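Long-range contact in nitroreductase (Mycolicibacterium smegmatis, PDB 6WTA), which binds the deazaflavin coenzyme F420 and probably uses its reduced form to reduce quinones to quinols: residues L31-V36 with A119-A124. Residues are numbered along the deposited sequence; the frame is centred on the assembly and turned at random.
Sequences LDRPIV and AYPPYA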
loop_
_atom_site.group_PDB
_atom_site.type_symbol
_atom_site.label_atom_id
_atom_site.label_comp_id
_atom_site.label_asym_id
_atom_site.label_seq_id
_atom_site.Cartn_x
_atom_site.Cartn_y
_atom_site.Cartn_z
ATOM N N LEU A 31 -4.564 1.594 -13.655
ATOM C CA LEU A 31 -5.930 1.758 -14.148
ATOM C C LEU A 31 -6.366 3.219 -14.049
ATOM O O LEU A 31 -7.505 3.533 -13.690
ATOM C CB LEU A 31 -6.895 0.833 -13.403
ATOM C CG LEU A 31 -6.550 -0.656 -13.523
ATOM C CD1 LEU A 31 -7.535 -1.528 -12.753
ATOM C CD2 LEU A 31 -6.489 -1.098 -14.988
ATOM N N ASP A 32 -5.431 4.118 -14.364
ATOM C CA ASP A 32 -5.642 5.562 -14.424
ATOM C C ASP A 32 -5.831 6.199 -13.053
ATOM O O ASP A 32 -6.272 7.350 -12.961
ATOM C CB ASP A 32 -6.833 5.905 -15.325
ATOM C CG ASP A 32 -6.545 5.649 -16.791
ATOM O OD1 ASP A 32 -5.517 6.152 -17.291
ATOM O OD2 ASP A 32 -7.338 4.935 -17.438
ATOM N N ARG A 33 -5.469 5.500 -11.982
ATOM C CA ARG A 33 -5.701 6.003 -10.642
ATOM C C ARG A 33 -4.390 6.202 -9.894
ATOM O O ARG A 33 -3.389 5.537 -10.183
ATOM C CB ARG A 33 -6.611 5.045 -9.864
ATOM C CG ARG A 33 -8.063 5.176 -10.287
ATOM C CD ARG A 33 -8.859 3.903 -10.035
ATOM N NE ARG A 33 -10.288 4.087 -10.290
ATOM C CZ ARG A 33 -10.874 3.883 -11.466
ATOM N NH1 ARG A 33 -10.161 3.487 -12.512
ATOM N NH2 ARG A 33 -12.179 4.077 -11.596
ATOM N N PRO A 34 -4.360 7.137 -8.948
ATOM C CA PRO A 34 -3.098 7.504 -8.300
ATOM C C PRO A 34 -2.605 6.452 -7.316
ATOM O O PRO A 34 -3.363 5.644 -6.771
ATOM C CB PRO A 34 -3.439 8.811 -7.575
ATOM C CG PRO A 34 -4.923 8.742 -7.339
ATOM C CD PRO A 34 -5.483 7.999 -8.531
ATOM N N ILE A 35 -1.291 6.483 -7.097
ATOM C CA ILE A 35 -0.627 5.551 -6.204
ATOM C C ILE A 35 0.274 6.329 -5.253
ATOM O O ILE A 35 0.616 7.491 -5.484
ATOM C CB ILE A 35 0.196 4.488 -6.969
ATOM C CG1 ILE A 35 1.418 5.127 -7.628
ATOM C CG2 ILE A 35 -0.662 3.800 -8.017
ATOM C CD1 ILE A 35 2.332 4.126 -8.323
ATOM N N VAL A 36 0.652 5.661 -4.164
ATOM C CA VAL A 36 1.580 6.192 -3.177
ATOM C C VAL A 36 2.723 5.199 -3.032
ATOM O O VAL A 36 2.557 4.001 -3.277
ATOM C CB VAL A 36 0.890 6.434 -1.817
ATOM C CG1 VAL A 36 -0.100 7.579 -1.907
ATOM C CG2 VAL A 36 0.200 5.158 -1.340
ATOM N N ALA A 119 -11.780 4.737 -4.183
ATOM C CA ALA A 119 -10.563 5.134 -4.882
ATOM C C ALA A 119 -10.195 4.134 -5.972
ATOM O O ALA A 119 -9.683 4.520 -7.030
ATOM C CB ALA A 119 -9.417 5.285 -3.879
ATOM N N TYR A 120 -10.433 2.846 -5.734
ATOM C CA TYR A 120 -9.961 1.791 -6.634
ATOM C C TYR A 120 -11.009 0.696 -6.701
ATOM O O TYR A 120 -10.970 -0.278 -5.931
ATOM C CB TYR A 120 -8.605 1.249 -6.174
ATOM C CG TYR A 120 -7.911 0.300 -7.132
ATOM C CD1 TYR A 120 -7.519 0.717 -8.400
ATOM C CD2 TYR A 120 -7.621 -1.005 -6.757
ATOM C CE1 TYR A 120 -6.879 -0.152 -9.271
ATOM C CE2 TYR A 120 -6.983 -1.878 -7.618
ATOM C CZ TYR A 120 -6.612 -1.447 -8.875
ATOM O OH TYR A 120 -5.974 -2.316 -9.735
ATOM N N PRO A 121 -11.964 0.797 -7.625
ATOM C CA PRO A 121 -13.112 -0.120 -7.645
ATOM C C PRO A 121 -12.699 -1.585 -7.698
ATOM O O PRO A 121 -13.403 -2.440 -7.142
ATOM C CB PRO A 121 -13.874 0.286 -8.916
ATOM C CG PRO A 121 -13.537 1.743 -9.104
ATOM C CD PRO A 121 -12.099 1.877 -8.635
ATOM N N PRO A 122 -11.600 -1.928 -8.376
ATOM C CA PRO A 122 -11.230 -3.355 -8.447
ATOM C C PRO A 122 -10.987 -4.002 -7.094
ATOM O O PRO A 122 -11.010 -5.237 -7.014
ATOM C CB PRO A 122 -9.961 -3.356 -9.307
ATOM C CG PRO A 122 -10.108 -2.139 -10.183
ATOM C CD PRO A 122 -10.785 -1.107 -9.292
ATOM N N TYR A 123 -10.756 -3.226 -6.026
ATOM C CA TYR A 123 -10.646 -3.838 -4.704
ATOM C C TYR A 123 -11.880 -4.679 -4.396
ATOM O O TYR A 123 -11.784 -5.739 -3.769
ATOM C CB TYR A 123 -10.481 -2.780 -3.608
ATOM C CG TYR A 123 -9.089 -2.225 -3.395
ATOM C CD1 TYR A 123 -7.957 -3.024 -3.496
ATOM C CD2 TYR A 123 -8.914 -0.891 -3.086
ATOM C CE1 TYR A 123 -6.693 -2.493 -3.296
ATOM C CE2 TYR A 123 -7.668 -0.355 -2.887
ATOM C CZ TYR A 123 -6.557 -1.155 -2.993
ATOM O OH TYR A 123 -5.316 -0.602 -2.787
ATOM N N ALA A 124 -13.057 -4.203 -4.812
ATOM C CA ALA A 124 -14.285 -4.955 -4.568
ATOM C C ALA A 124 -14.239 -6.310 -5.263
ATOM O O ALA A 124 -14.625 -7.330 -4.680
ATOM C CB ALA A 124 -15.497 -4.149 -5.035
HETATM O O HOH W 1 -12.155 5.727 -8.807
#
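Ala119, the last residue of helix 106-119, meets the side chain of Arg33 through its backbone carbonyl: its O lies 3.2 Å from Arg33 CD and falls at the edge of the guanidinium, in its plane. A water helps tie the two together, accepting from Arg33 NE at 2.9 Å and donating to Ala119 O over a longer 3.3 Å. At Tyr120 the chain leaves the helix. With CG anti to the backbone N (chi1 -171°), its ring lies with an edge against Arg33, Tyr120 CD1 standing 3.8 Å from Arg33 CD, while the ring and guanidinium planes stand 70° apart. Farther along the same ring, Leu31 crosses at about a right angle and sets its CD1 3.5 Å from Tyr120 OH, which hydrogen-bonds Tyr126 OH. Pro121 follows, its CD 3.3 Å from Arg33 NE and its CG near NH2, so that the proline borders the guanidinium obliquely. Within its own segment, Arg33 NH1 donates to Leu31 O at 2.9 Å and so helps to hold the rotation of the group. With an alanine here, the water is likely to lose the NE that holds it, Leu31 O its side-chain donor, and a gap to open beside Tyr120 and Pro121. Pro122 lies with CD over the centre of one face of the Tyr120 ring, and its CG touches Leu31 CD1 at 3.7 Å. Beyond it, Tyr120 CD2 lies over the centre of one face of the Tyr123 ring, and Tyr123 OH hydrogen-bonds the coenzyme. The contact thus exemplifies a proline-rich helix-to-helix turn packed on residues 31-33, here bordering the F420 pocket, which includes Ile35 and Tyr123, in the FMN-binding split beta-barrel fold of this reductase family.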